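Local atomic coordinates of dihydroneopterin triphosphate diphosphatase (PDB entry 5U7F), a protein that probably hydrolyses dihydroneopterin triphosphate to the monophosphate and pyrophosphate in folate biosynthesis, and belongs to the metal-dependent Nudix hydrolases. Residues D31-V39 with L132-I142. Numbering follows the deposited sequence.
Sequences DDPDFWQSV and LTKSWSNRQAI. With SO4 (sulfate ion), chain B.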
loop_
_atom_site.group_PDB
_atom_site.type_symbol
_atom_site.label_atom_id
_atom_site.label_comp_id
_atom_site.label_asym_id
_atom_site.label_seq_id
_atom_site.Cartn_x
_atom_site.Cartn_y
_atom_site.Cartn_z
ATOM N N ASP A 31 2.347 13.718 3.740
ATOM C CA ASP A 31 1.244 14.696 3.812
ATOM C C ASP A 31 0.496 14.620 5.143
ATOM O O ASP A 31 -0.104 15.592 5.596
ATOM C CB ASP A 31 0.258 14.497 2.656
ATOM C CG ASP A 31 -0.214 13.048 2.507
ATOM O OD1 ASP A 31 0.167 12.197 3.346
ATOM O OD2 ASP A 31 -0.972 12.767 1.539
ATOM N N ASP A 32 0.516 13.433 5.734
ATOM C CA ASP A 32 -0.065 13.150 7.038
ATOM C C ASP A 32 0.957 12.297 7.811
ATOM O O ASP A 32 0.922 11.070 7.760
ATOM C CB ASP A 32 -1.406 12.418 6.893
ATOM C CG ASP A 32 -2.116 12.201 8.232
ATOM O OD1 ASP A 32 -1.491 12.449 9.295
ATOM O OD2 ASP A 32 -3.298 11.775 8.213
ATOM N N PRO A 33 1.879 12.943 8.526
ATOM C CA PRO A 33 2.953 12.211 9.230
ATOM C C PRO A 33 2.483 11.219 10.314
ATOM O O PRO A 33 3.287 10.404 10.787
ATOM C CB PRO A 33 3.787 13.343 9.846
ATOM C CG PRO A 33 3.528 14.519 8.934
ATOM C CD PRO A 33 2.073 14.404 8.602
ATOM N N ASP A 34 1.208 11.254 10.684
ATOM C CA ASP A 34 0.665 10.329 11.671
ATOM C C ASP A 34 0.145 9.038 11.006
ATOM O O ASP A 34 -0.231 8.096 11.687
ATOM C CB ASP A 34 -0.461 10.999 12.449
ATOM C CG ASP A 34 0.031 12.171 13.283
ATOM O OD1 ASP A 34 1.106 12.027 13.921
ATOM O OD2 ASP A 34 -0.643 13.229 13.282
ATOM N N PHE A 35 0.167 9.036 9.680
ATOM C CA PHE A 35 -0.447 7.981 8.836
ATOM C C PHE A 35 0.641 7.042 8.339
ATOM O O PHE A 35 1.339 7.375 7.393
ATOM C CB PHE A 35 -1.189 8.639 7.673
ATOM C CG PHE A 35 -2.123 7.737 6.927
ATOM C CD1 PHE A 35 -2.066 6.353 7.034
ATOM C CD2 PHE A 35 -3.075 8.300 6.095
ATOM C CE1 PHE A 35 -2.975 5.563 6.305
ATOM C CE2 PHE A 35 -3.937 7.531 5.395
ATOM C CZ PHE A 35 -3.886 6.159 5.493
ATOM N N TRP A 36 0.794 5.901 9.001
ATOM C CA TRP A 36 1.611 4.803 8.485
ATOM C C TRP A 36 0.781 3.806 7.658
ATOM O O TRP A 36 -0.358 3.492 8.002
ATOM C CB TRP A 36 2.282 4.060 9.603
ATOM C CG TRP A 36 3.202 4.925 10.392
ATOM C CD1 TRP A 36 2.853 5.958 11.217
ATOM C CD2 TRP A 36 4.634 4.835 10.436
ATOM N NE1 TRP A 36 3.992 6.516 11.785
ATOM C CE2 TRP A 36 5.092 5.841 11.322
ATOM C CE3 TRP A 36 5.570 4.010 9.810
ATOM C CZ2 TRP A 36 6.449 6.045 11.590
ATOM C CZ3 TRP A 36 6.928 4.204 10.098
ATOM C CH2 TRP A 36 7.344 5.219 10.975
ATOM N N GLN A 37 1.385 3.299 6.601
ATOM C CA GLN A 37 0.660 2.467 5.624
ATOM C C GLN A 37 1.572 1.540 4.874
ATOM O O GLN A 37 2.795 1.753 4.831
ATOM C CB GLN A 37 -0.049 3.360 4.621
ATOM C CG GLN A 37 0.874 4.330 3.944
ATOM C CD GLN A 37 0.338 4.942 2.673
ATOM O OE1 GLN A 37 1.063 5.659 1.958
ATOM N NE2 GLN A 37 -0.945 4.718 2.396
ATOM N N SER A 38 0.991 0.512 4.262
ATOM C CA SER A 38 1.656 -0.236 3.212
ATOM C C SER A 38 1.686 0.633 1.926
ATOM O O SER A 38 1.290 1.819 1.945
ATOM C CB SER A 38 0.931 -1.586 2.974
ATOM O OG SER A 38 0.577 -2.202 4.210
ATOM N N VAL A 39 2.219 0.099 0.834
ATOM C CA VAL A 39 2.274 0.850 -0.419
ATOM C C VAL A 39 0.861 1.053 -1.003
ATOM O O VAL A 39 0.121 0.099 -1.144
ATOM C CB VAL A 39 3.179 0.138 -1.424
ATOM C CG1 VAL A 39 3.034 0.695 -2.817
ATOM C CG2 VAL A 39 4.634 0.252 -0.974
ATOM N N LEU A 132 -1.625 -0.014 13.964
ATOM C CA LEU A 132 -0.945 1.266 13.822
ATOM C C LEU A 132 -1.586 2.130 12.747
ATOM O O LEU A 132 -1.770 3.338 12.961
ATOM C CB LEU A 132 0.540 1.067 13.490
ATOM C CG LEU A 132 1.372 2.311 13.134
ATOM C CD1 LEU A 132 1.433 3.258 14.328
ATOM C CD2 LEU A 132 2.784 1.990 12.666
ATOM N N THR A 133 -1.905 1.516 11.602
ATOM C CA THR A 133 -2.391 2.247 10.436
ATOM C C THR A 133 -3.757 2.918 10.688
ATOM O O THR A 133 -4.610 2.413 11.439
ATOM C CB THR A 133 -2.472 1.340 9.190
ATOM O OG1 THR A 133 -2.732 2.127 8.021
ATOM C CG2 THR A 133 -3.565 0.237 9.330
ATOM N N LYS A 134 -3.934 4.094 10.085
ATOM C CA LYS A 134 -5.191 4.821 10.179
ATOM C C LYS A 134 -6.225 4.315 9.195
ATOM O O LYS A 134 -7.389 4.652 9.314
ATOM C CB LYS A 134 -4.982 6.326 9.942
ATOM C CG LYS A 134 -4.208 7.007 11.057
ATOM C CD LYS A 134 -4.558 8.477 11.152
ATOM C CE LYS A 134 -3.317 9.360 11.219
ATOM N NZ LYS A 134 -3.680 10.777 10.936
ATOM N N SER A 135 -5.808 3.503 8.229
ATOM C CA SER A 135 -6.697 3.016 7.177
ATOM C C SER A 135 -7.338 1.667 7.524
ATOM O O SER A 135 -6.626 0.657 7.754
ATOM C CB SER A 135 -5.911 2.914 5.870
ATOM O OG SER A 135 -6.550 2.110 4.895
ATOM N N TRP A 136 -8.670 1.642 7.575
ATOM C CA TRP A 136 -9.355 0.405 7.918
ATOM C C TRP A 136 -9.138 -0.649 6.868
ATOM O O TRP A 136 -9.119 -1.803 7.208
ATOM C CB TRP A 136 -10.865 0.619 8.177
ATOM C CG TRP A 136 -11.733 0.995 7.023
ATOM C CD1 TRP A 136 -12.220 2.225 6.764
ATOM C CD2 TRP A 136 -12.284 0.121 6.045
ATOM N NE1 TRP A 136 -13.031 2.196 5.640
ATOM C CE2 TRP A 136 -13.085 0.913 5.184
ATOM C CE3 TRP A 136 -12.163 -1.248 5.790
ATOM C CZ2 TRP A 136 -13.743 0.383 4.092
ATOM C CZ3 TRP A 136 -12.823 -1.782 4.700
ATOM C CH2 TRP A 136 -13.596 -0.964 3.855
ATOM N N SER A 137 -8.927 -0.277 5.612
ATOM C CA SER A 137 -8.770 -1.284 4.569
ATOM C C SER A 137 -7.360 -1.900 4.654
ATOM O O SER A 137 -7.191 -3.112 4.509
ATOM C CB SER A 137 -9.021 -0.688 3.188
ATOM O OG SER A 137 -8.138 0.383 2.939
ATOM N N ASN A 138 -6.366 -1.054 4.896
ATOM C CA ASN A 138 -4.977 -1.493 5.135
ATOM C C ASN A 138 -4.905 -2.452 6.308
ATOM O O ASN A 138 -4.257 -3.508 6.223
ATOM C CB ASN A 138 -4.071 -0.283 5.376
ATOM C CG ASN A 138 -2.593 -0.530 5.020
ATOM O OD1 ASN A 138 -1.882 0.436 4.665
ATOM N ND2 ASN A 138 -2.111 -1.803 5.123
ATOM N N ARG A 139 -5.580 -2.100 7.390
ATOM C CA ARG A 139 -5.692 -2.984 8.533
ATOM C C ARG A 139 -6.278 -4.325 8.158
ATOM O O ARG A 139 -5.703 -5.390 8.471
ATOM C CB ARG A 139 -6.539 -2.345 9.597
ATOM C CG ARG A 139 -6.918 -3.272 10.742
ATOM C CD ARG A 139 -7.440 -2.467 11.912
ATOM N NE ARG A 139 -8.768 -1.962 11.620
ATOM C CZ ARG A 139 -9.128 -0.687 11.515
ATOM N NH1 ARG A 139 -8.258 0.328 11.666
ATOM N NH2 ARG A 139 -10.409 -0.445 11.260
ATOM N N GLN A 140 -7.417 -4.281 7.477
ATOM C CA GLN A 140 -8.118 -5.513 7.133
ATOM C C GLN A 140 -7.261 -6.403 6.215
ATOM O O GLN A 140 -7.243 -7.628 6.350
ATOM C CB GLN A 140 -9.461 -5.195 6.474
ATOM C CG GLN A 140 -10.345 -6.425 6.259
ATOM C CD GLN A 140 -11.750 -6.095 5.703
ATOM O OE1 GLN A 140 -12.294 -6.843 4.892
ATOM N NE2 GLN A 140 -12.331 -5.008 6.170
ATOM N N ALA A 141 -6.518 -5.791 5.301
ATOM C CA ALA A 141 -5.695 -6.550 4.378
ATOM C C ALA A 141 -4.562 -7.248 5.137
ATOM O O ALA A 141 -4.281 -8.404 4.877
ATOM C CB ALA A 141 -5.147 -5.654 3.276
ATOM N N ILE A 142 -3.945 -6.550 6.080
ATOM C CA ILE A 142 -2.881 -7.152 6.898
ATOM C C ILE A 142 -3.476 -8.351 7.659
ATOM O O ILE A 142 -2.899 -9.450 7.688
ATOM C CB ILE A 142 -2.264 -6.106 7.854
ATOM C CG1 ILE A 142 -1.494 -5.063 7.048
ATOM C CG2 ILE A 142 -1.295 -6.780 8.893
ATOM C CD1 ILE A 142 -1.060 -3.842 7.886
HETATM S S SO4 B . -16.364 4.066 5.142
HETATM O O1 SO4 B . -17.048 4.894 6.138
HETATM O O2 SO4 B . -17.015 4.246 3.851
HETATM O O3 SO4 B . -14.972 4.514 5.059
HETATM O O4 SO4 B . -16.428 2.666 5.544
HETATM O O HOH W 1 -0.867 5.459 10.871
HETATM O O HOH W 2 -3.026 2.715 3.296
#
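The loop Thr133–Ser135, which links two helices, passes the start of strand 36-42, the CA atoms of Trp36 and Thr133 standing 5.1 Å apart. Thr133 OG1, anti to its own N (chi1 -170°), donates in the carbonyl plane to Trp36 O at 2.7 Å. Asn138 grips Ser38 with both ends of its amide: OD1 takes Ser38 N on a lone pair at 2.9 Å, while ND2 donates almost straight (170°) to Ser38 OG, a donor-acceptor pair that sets the amide orientation. A water joins Asn138 OD1 to Gln37 NE2; Gln37 OE1 also bonds Arg29, which probably binds substrate, and His118. Lys134 lays CB over one face of the Phe35 ring, a CH-pi contact 4.3 Å from its centroid, then bends at chi3 to bring NZ 2.9 Å from Asp32 OD2 on the syn side, a salt bridge. His86 also bonds that oxygen, and Asp32 OD1 closes an Asx turn with Asp34 N. Leu132 CD2 makes a CH-pi contact over the five-membered ring of Trp36. Ser135, predicted to bind substrate, caps helix 136-147 through OG and Asn138 N. This C-terminal helix of the Nudix domain packs on its mixed sheet, Asn138 and Ala141 against strand 10-18, while Phe35 and Trp36 lean on strand 23-29 and Trp36 also touches strand 118-125.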